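Local coordinates for exotoxin 3 (Staphylococcus aureus, PDB 2R61), which binds the sialylated glycan sialyl Lewis X and is a superantigen-like member of the staphylococcal and streptococcal toxin family, at residues T36-S41 with I49-Q54; T57-F62 with I79-E84; P75-F80 with V98-Q103. All coordinates share one frame; numbering follows the deposited sequence.

Contact 1: residues T36-S41 with I49-Q54. Unlike the reference sequence in segment 49-54: Ala52 (reference Lys), His53 (reference Asn), Gln54 (reference Arg). With SRT (S,R meso-tartaric acid), chain D.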
# COMPACT_ATOMS: atom_id res chain seq x y z
N THR A 36 10.26 16.74 -1.41
CA THR A 36 11.62 16.66 -0.90
C THR A 36 11.56 16.24 0.55
O THR A 36 10.97 16.96 1.37
CB THR A 36 12.30 18.06 -0.94
OG1 THR A 36 12.40 18.48 -2.29
CG2 THR A 36 13.70 18.03 -0.38
N GLY A 37 12.21 15.11 0.89
CA GLY A 37 12.31 14.67 2.28
C GLY A 37 13.71 14.72 2.84
O GLY A 37 14.68 14.57 2.11
N TYR A 38 13.83 14.90 4.16
CA TYR A 38 15.12 15.05 4.84
C TYR A 38 15.35 13.91 5.80
O TYR A 38 14.46 13.58 6.58
CB TYR A 38 15.18 16.40 5.61
CG TYR A 38 15.10 17.58 4.67
CD1 TYR A 38 13.87 17.94 4.12
CD2 TYR A 38 16.24 18.28 4.26
CE1 TYR A 38 13.77 18.98 3.22
CE2 TYR A 38 16.15 19.33 3.35
CZ TYR A 38 14.90 19.67 2.84
OH TYR A 38 14.71 20.69 1.93
N ARG A 39 16.52 13.30 5.74
CA ARG A 39 16.87 12.23 6.67
C ARG A 39 17.18 12.72 8.11
O ARG A 39 17.78 13.80 8.35
CB ARG A 39 17.95 11.30 6.08
CG ARG A 39 17.46 10.72 4.75
CD ARG A 39 18.01 9.38 4.38
NE ARG A 39 18.48 8.61 5.53
CZ ARG A 39 19.62 7.94 5.52
NH1 ARG A 39 20.39 7.98 4.44
NH2 ARG A 39 20.02 7.24 6.59
N TYR A 40 16.72 11.90 9.06
CA TYR A 40 16.70 12.23 10.47
C TYR A 40 16.63 10.88 11.19
O TYR A 40 15.78 10.06 10.85
CB TYR A 40 15.48 13.11 10.79
CG TYR A 40 15.23 13.45 12.26
CD1 TYR A 40 16.10 14.31 12.98
CD2 TYR A 40 14.09 12.95 12.92
CE1 TYR A 40 15.85 14.63 14.33
CE2 TYR A 40 13.84 13.26 14.27
CZ TYR A 40 14.71 14.09 14.97
OH TYR A 40 14.43 14.38 16.29
N SER A 41 17.57 10.64 12.11
CA SER A 41 17.51 9.51 13.05
C SER A 41 17.37 10.03 14.47
O SER A 41 17.92 11.08 14.79
CB SER A 41 18.76 8.65 12.95
OG SER A 41 18.97 8.31 11.61
N ILE A 49 11.69 13.52 7.33
CA ILE A 49 10.94 14.71 7.74
C ILE A 49 10.96 15.74 6.61
O ILE A 49 11.74 15.61 5.67
CB ILE A 49 11.48 15.33 9.10
CG1 ILE A 49 12.89 15.93 8.93
CG2 ILE A 49 11.38 14.29 10.26
CD1 ILE A 49 13.47 16.55 10.20
N PHE A 50 10.14 16.78 6.71
CA PHE A 50 10.03 17.68 5.60
C PHE A 50 10.57 19.09 5.81
O PHE A 50 11.71 19.38 5.49
CB PHE A 50 8.62 17.64 5.09
CG PHE A 50 8.14 16.27 4.83
CD1 PHE A 50 8.35 15.67 3.61
CD2 PHE A 50 7.52 15.54 5.83
CE1 PHE A 50 7.91 14.35 3.37
CE2 PHE A 50 7.05 14.22 5.58
CZ PHE A 50 7.27 13.63 4.34
N ASP A 51 9.77 20.00 6.31
CA ASP A 51 10.17 21.37 6.18
C ASP A 51 9.35 22.06 7.22
O ASP A 51 8.24 21.59 7.51
CB ASP A 51 9.76 21.86 4.79
CG ASP A 51 10.53 23.09 4.36
OD1 ASP A 51 10.10 24.23 4.65
OD2 ASP A 51 11.57 22.90 3.70
N ALA A 52 9.89 23.14 7.79
CA ALA A 52 9.10 23.94 8.71
C ALA A 52 7.69 24.07 8.07
O ALA A 52 6.68 23.80 8.73
CB ALA A 52 9.77 25.36 9.01
N HIS A 53 7.67 24.37 6.76
CA HIS A 53 6.46 24.76 5.99
C HIS A 53 5.48 23.65 5.60
O HIS A 53 4.34 23.95 5.24
CB HIS A 53 6.86 25.52 4.72
CG HIS A 53 7.60 26.79 4.99
ND1 HIS A 53 8.87 27.03 4.52
CD2 HIS A 53 7.24 27.90 5.68
CE1 HIS A 53 9.27 28.23 4.91
NE2 HIS A 53 8.29 28.79 5.60
N GLN A 54 5.93 22.39 5.66
CA GLN A 54 5.09 21.24 5.29
C GLN A 54 4.77 20.44 6.52
O GLN A 54 5.55 19.58 6.96
CB GLN A 54 5.79 20.38 4.26
CG GLN A 54 6.39 21.21 3.17
CD GLN A 54 6.60 20.43 1.93
OE1 GLN A 54 7.55 19.66 1.83
NE2 GLN A 54 5.69 20.58 0.98
O1 SRT D . 22.44 6.67 2.97
O11 SRT D . 23.19 6.68 5.04
C1 SRT D . 23.33 6.41 3.82
C2 SRT D . 24.59 5.72 3.37
O2 SRT D . 24.68 4.44 4.01
C3 SRT D . 24.67 5.41 1.86
O3 SRT D . 23.92 6.36 1.07
C4 SRT D . 26.12 5.30 1.42
O4 SRT D . 27.04 5.25 2.28
O41 SRT D . 26.36 5.25 0.18
O HOH W 1 10.26 19.32 2.78

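Contact 2: residues T57-F62 with I79-E84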
# COMPACT_ATOMS: atom_id res chain seq x y z
N THR A 57 2.77 14.33 7.92
CA THR A 57 3.07 13.19 8.80
C THR A 57 4.52 12.72 8.64
O THR A 57 4.99 12.63 7.52
CB THR A 57 2.11 12.02 8.53
OG1 THR A 57 0.77 12.43 8.82
CG2 THR A 57 2.46 10.81 9.40
N ARG A 58 5.23 12.46 9.76
CA ARG A 58 6.58 11.85 9.77
C ARG A 58 6.54 10.46 9.20
O ARG A 58 5.71 9.65 9.59
CB ARG A 58 7.06 11.66 11.20
CG ARG A 58 8.04 12.68 11.74
CD ARG A 58 8.44 12.27 13.15
NE ARG A 58 9.30 13.27 13.79
CZ ARG A 58 9.40 13.44 15.11
NH1 ARG A 58 8.69 12.68 15.95
NH2 ARG A 58 10.20 14.37 15.61
N ILE A 59 7.47 10.17 8.31
CA ILE A 59 7.58 8.83 7.74
C ILE A 59 8.70 8.04 8.39
O ILE A 59 9.85 8.47 8.36
CB ILE A 59 7.87 8.90 6.23
CG1 ILE A 59 6.98 9.97 5.59
CG2 ILE A 59 7.73 7.48 5.57
CD1 ILE A 59 5.47 9.69 5.60
N GLN A 60 8.37 6.91 8.99
CA GLN A 60 9.43 6.04 9.49
C GLN A 60 9.89 5.16 8.34
O GLN A 60 9.06 4.58 7.66
CB GLN A 60 8.94 5.16 10.62
CG GLN A 60 10.04 4.29 11.16
CD GLN A 60 9.60 3.46 12.33
OE1 GLN A 60 9.15 4.00 13.34
NE2 GLN A 60 9.73 2.14 12.21
N ILE A 61 11.19 5.07 8.12
CA ILE A 61 11.72 4.22 7.04
C ILE A 61 12.63 3.10 7.56
O ILE A 61 13.02 3.08 8.75
CB ILE A 61 12.50 5.01 5.96
CG1 ILE A 61 13.72 5.71 6.58
CG2 ILE A 61 11.58 5.98 5.28
CD1 ILE A 61 14.52 6.51 5.62
N PHE A 62 13.00 2.20 6.64
CA PHE A 62 13.63 0.93 6.96
C PHE A 62 15.02 0.79 6.34
O PHE A 62 15.46 1.68 5.61
CB PHE A 62 12.73 -0.23 6.57
CG PHE A 62 11.43 -0.26 7.32
CD1 PHE A 62 10.32 0.49 6.88
CD2 PHE A 62 11.29 -1.04 8.46
CE1 PHE A 62 9.12 0.46 7.57
CE2 PHE A 62 10.09 -1.07 9.16
CZ PHE A 62 9.00 -0.33 8.72
N ILE A 79 5.53 9.69 -1.84
CA ILE A 79 5.26 8.94 -0.62
C ILE A 79 3.80 8.57 -0.51
O ILE A 79 2.93 9.42 -0.73
CB ILE A 79 5.66 9.78 0.58
CG1 ILE A 79 7.09 10.27 0.36
CG2 ILE A 79 5.57 8.94 1.84
CD1 ILE A 79 7.61 11.14 1.40
N PHE A 80 3.50 7.32 -0.18
CA PHE A 80 2.12 6.98 0.14
C PHE A 80 1.95 6.86 1.66
O PHE A 80 2.41 5.87 2.27
CB PHE A 80 1.72 5.69 -0.54
CG PHE A 80 0.30 5.26 -0.25
CD1 PHE A 80 -0.77 5.84 -0.94
CD2 PHE A 80 0.03 4.26 0.68
CE1 PHE A 80 -2.08 5.45 -0.72
CE2 PHE A 80 -1.30 3.85 0.91
CZ PHE A 80 -2.34 4.46 0.22
N VAL A 81 1.29 7.88 2.24
CA VAL A 81 1.15 8.08 3.70
C VAL A 81 -0.14 7.50 4.28
O VAL A 81 -1.24 7.84 3.82
CB VAL A 81 1.13 9.59 4.05
CG1 VAL A 81 1.12 9.83 5.56
CG2 VAL A 81 2.26 10.33 3.39
N VAL A 82 -0.02 6.66 5.31
CA VAL A 82 -1.15 6.20 6.15
C VAL A 82 -0.82 6.41 7.66
O VAL A 82 0.08 5.75 8.17
CB VAL A 82 -1.46 4.68 5.90
CG1 VAL A 82 -2.63 4.18 6.78
CG2 VAL A 82 -1.77 4.43 4.43
N LYS A 83 -1.55 7.32 8.33
CA LYS A 83 -1.35 7.63 9.78
C LYS A 83 -1.53 6.38 10.64
O LYS A 83 -2.51 5.64 10.50
CB LYS A 83 -2.31 8.75 10.29
CG LYS A 83 -2.28 10.10 9.52
CD LYS A 83 -3.24 11.17 10.09
CE LYS A 83 -2.48 12.18 10.95
NZ LYS A 83 -3.33 12.88 11.97
N GLU A 84 -0.62 6.16 11.58
CA GLU A 84 -0.51 4.86 12.21
C GLU A 84 -1.02 4.73 13.67
O GLU A 84 -1.29 3.62 14.12
CB GLU A 84 0.93 4.33 12.03
CG GLU A 84 1.09 2.84 12.03
CD GLU A 84 0.46 2.12 10.84
OE1 GLU A 84 0.56 2.56 9.68
OE2 GLU A 84 -0.11 1.04 11.08

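Contact 3: residues P75-F80 with V98-Q103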
# COMPACT_ATOMS: atom_id res chain seq x y z
N PRO A 75 15.35 15.07 -2.95
CA PRO A 75 14.21 15.58 -3.74
C PRO A 75 13.50 14.48 -4.52
O PRO A 75 13.97 13.34 -4.56
CB PRO A 75 14.85 16.58 -4.72
CG PRO A 75 16.30 16.27 -4.74
CD PRO A 75 16.66 15.47 -3.51
N GLY A 76 12.36 14.82 -5.10
CA GLY A 76 11.74 14.02 -6.13
C GLY A 76 11.18 12.71 -5.66
O GLY A 76 11.17 11.72 -6.41
N LEU A 77 10.66 12.69 -4.43
CA LEU A 77 10.12 11.45 -3.91
C LEU A 77 8.60 11.37 -4.06
O LEU A 77 7.92 12.40 -4.16
CB LEU A 77 10.46 11.33 -2.44
CG LEU A 77 11.90 11.26 -1.93
CD1 LEU A 77 11.84 11.20 -0.40
CD2 LEU A 77 12.63 10.05 -2.53
N ASP A 78 8.07 10.16 -4.02
CA ASP A 78 6.63 9.99 -3.98
C ASP A 78 6.39 9.20 -2.72
O ASP A 78 6.96 8.12 -2.55
CB ASP A 78 6.10 9.16 -5.19
CG ASP A 78 6.00 9.96 -6.51
OD1 ASP A 78 6.15 11.23 -6.52
OD2 ASP A 78 5.73 9.28 -7.55
N ILE A 79 5.53 9.69 -1.84
CA ILE A 79 5.26 8.94 -0.62
C ILE A 79 3.80 8.57 -0.51
O ILE A 79 2.93 9.42 -0.73
CB ILE A 79 5.66 9.78 0.58
CG1 ILE A 79 7.09 10.27 0.36
CG2 ILE A 79 5.57 8.94 1.84
CD1 ILE A 79 7.61 11.14 1.40
N PHE A 80 3.50 7.32 -0.18
CA PHE A 80 2.12 6.98 0.14
C PHE A 80 1.95 6.86 1.66
O PHE A 80 2.41 5.87 2.27
CB PHE A 80 1.72 5.69 -0.54
CG PHE A 80 0.30 5.26 -0.25
CD1 PHE A 80 -0.77 5.84 -0.94
CD2 PHE A 80 0.03 4.26 0.68
CE1 PHE A 80 -2.08 5.45 -0.72
CE2 PHE A 80 -1.30 3.85 0.91
CZ PHE A 80 -2.34 4.46 0.22
N VAL A 98 7.70 4.88 0.64
CA VAL A 98 8.56 5.75 -0.24
C VAL A 98 8.96 5.16 -1.60
O VAL A 98 9.38 4.02 -1.67
CB VAL A 98 9.88 6.18 0.40
CG1 VAL A 98 10.57 7.09 -0.54
CG2 VAL A 98 9.69 6.90 1.73
N THR A 99 8.84 5.94 -2.68
CA THR A 99 9.27 5.54 -4.03
C THR A 99 9.86 6.75 -4.75
O THR A 99 9.73 7.86 -4.26
CB THR A 99 8.08 5.05 -4.85
OG1 THR A 99 7.04 6.02 -4.75
CG2 THR A 99 7.57 3.70 -4.35
N LYS A 100 10.51 6.54 -5.89
CA LYS A 100 10.97 7.67 -6.72
C LYS A 100 9.90 8.13 -7.75
O LYS A 100 9.12 7.33 -8.27
CB LYS A 100 12.29 7.32 -7.44
CG LYS A 100 13.38 6.69 -6.58
CD LYS A 100 13.76 7.61 -5.41
CE LYS A 100 15.29 7.80 -5.28
NZ LYS A 100 15.83 6.91 -4.21
N LYS A 101 9.88 9.42 -8.06
CA LYS A 101 8.87 9.91 -8.99
C LYS A 101 9.07 9.27 -10.35
O LYS A 101 10.20 8.90 -10.70
CB LYS A 101 8.96 11.43 -9.10
CG LYS A 101 10.28 11.90 -9.58
CD LYS A 101 10.43 13.40 -9.37
CE LYS A 101 11.13 14.02 -10.56
NZ LYS A 101 11.23 15.46 -10.26
N ASN A 102 8.01 9.13 -11.14
CA ASN A 102 8.22 8.83 -12.56
C ASN A 102 9.35 9.66 -13.19
O ASN A 102 9.57 10.84 -12.82
CB ASN A 102 6.92 8.94 -13.33
CG ASN A 102 5.95 7.89 -12.90
OD1 ASN A 102 6.29 6.97 -12.14
ND2 ASN A 102 4.74 7.98 -13.39
N GLN A 103 10.08 9.00 -14.10
CA GLN A 103 11.03 9.71 -14.99
C GLN A 103 10.40 9.90 -16.35
O GLN A 103 10.62 10.93 -17.00
CB GLN A 103 12.28 8.93 -15.22
CG GLN A 103 12.65 8.14 -14.05
CD GLN A 103 14.11 8.02 -14.00
OE1 GLN A 103 14.83 9.04 -14.07
NE2 GLN A 103 14.60 6.78 -13.89

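Contact 1: residues T36-S41 with I49-Q54
Ile49 and Tyr38 form an antiparallel hydrogen-bonded pair and send their side chains to the same face of the sheet. Two backbone bonds lock them: Tyr38 N gives its proton to Ile49 O at 2.7 Å, and Ile49 N to Tyr38 O at 2.9 Å, the latter nearly straight (172°). Ile49 has its CG1 branch between the backbone N and the carbonyl carbon (chi1 68°), which lets it serve two tyrosines. CG1 lies 4.1 Å from Tyr38 CB, while the terminal CD1 reaches 4.0 Å from Tyr40 CB and CG2 approaches Tyr40 CD2. The Tyr38 ring, in turn, has the carbonyl oxygen of Ile49 at its edge. A branched aliphatic chain suits this place, because it fills the angle between two aromatic stems.

Phe50 leaves on the other side. Its CD1 edge lies 3.7 Å from Thr36 O, and the buried ring meets Phe56 edge-to-face and packs on Ile59. Beyond the paired residues a water bridges the two segments, donating to Thr36 O and to Gln54 OE1. Further along the strand, Arg39 NH1 grips a tartrate carboxylate, with O1 at 2.8 Å.

Direct backbone bonding thus gives way to water as the segments part. Ile49 and the two tyrosines share one face, Arg39 leaves on the other to bind the tartrate anion, and the Phe50 ring, by contrast, is buried among apolar neighbours.

Contact 2: residues T57-F62 with I79-E84
The hydroxyl oxygen of Thr57 is flanked by carbon, not gripped by a donor from 79-84: Lys83 bends round it, so that Thr57 OG1 lies 3.9 Å from Lys83 CE, with Lys83 CG equally near. No hydrogen bond joins the two segments, and the contact is one of van der Waals packing. A lysine suits the margin, since its methylenes can cover the threonine while its ammonium group stays near the surface.

Val81 stands at the centre and uses both branches. Its CG1, anti to the backbone N (chi1 -175°), meets Thr57 CB at 3.8 Å; its CG2 touches the end of Ile59, with 3.9 Å to Ile59 CD1. The isoleucine chain comes across Val81 at about a right angle and continues to Ile79, where its CD1 is 3.8 Å from Ile79 CG2. Ile59 reaches both residues because its second torsion is folded (chi2 -66°), which turns CD1 aside from an extended course. Beta-branched residues fit well here, being comfortable in extended backbone, and Val81 in addition packs with both its methyl arms.

The nearest CA atoms, those of Thr57 and Lys83, are still 7.2 Å apart, for the strands are not neighbours: 93-100 lies between 58-61 and 77-81 in the sheet order. Arg58 and Gln60 make backbone bonds to that strand, whereas Ile59 bonds to Leu48 on its other flank. The sheet curls, as expected of an OB-fold barrel, bringing the inward side chains together, and Leu32 of strand 30-33 packs on Ile79 and Val81. Phe80 and Val82 leave on the other face and pack against Lys142 and, for Val82, Phe146 of helix 141-156.

Contact 3: residues P75-F80 with V98-Q103
Gly76 offers its carbonyl oxygen to the backbone of Lys101, whose N donates to Gly76 O over 3.1 Å. The positive phi of Gly76 (69°) suits glycine. Beside it packs the aliphatic chain of Lys101, with Lys101 CD 3.5 Å from Gly76 CA; the ammonium group continues to Asn34 OD1.

Leu77 pairs with Lys100 without direct backbone bonds. Their chains run side by side, Leu77 CD2 lying 3.9 Å from Lys100 CD, and the same methyl also touches Val98 CG1. Lysine combines this greasy stem with a polar end that bonds to Arg68 O.

At Asp78 backbone bonding resumes. Asp78 N donates to Thr99 O at 2.8 Å and nearly straight (172°), and Thr99 N returns a bond of 2.9 Å to Asp78 O. The Asp78 side chain crosses that of Lys101 at about a right angle, with Asp78 OD2 3.5 Å from Lys101 CA. Its charge is met by Lys136, which also bonds to Thr99 OG1, while Asn34 N serves OD1; these partners probably offset the cost of burying the charge.

Ile79 faces Val98 as a non-hydrogen-bonded pair, Ile79 CG1 to Val98 CG2 being 4.5 Å. These two occupy the face opposite Asp78 and Thr99, and suit it by being purely aliphatic.

Strands 77-81 and 93-100 form an antiparallel beta hairpin of the OB-fold domain. It is entered through a G1 beta bulge, in which Gly76 and Leu77 both face Val35 as the chain turns a corner.

All three contacts belong to the OB-fold domain, but they join its strands differently. Contacts 1 and 3 are each partly buried and tie neighbouring strands by backbone hydrogen bonds; contact 3 buries a carboxylate that Lys136 meets, while contact 1 has its tartrate-binding arginine at the surface. Contact 2 is more buried and lacks such bonds, since it spans strands that are not adjacent and meet through aliphatic side chains. Ile79 is shared by contacts 2 and 3. The Phe50 ring of contact 1 packs on both Ile59 and Ile79, and Ile61 touches Val98, so one apolar interior connects all three.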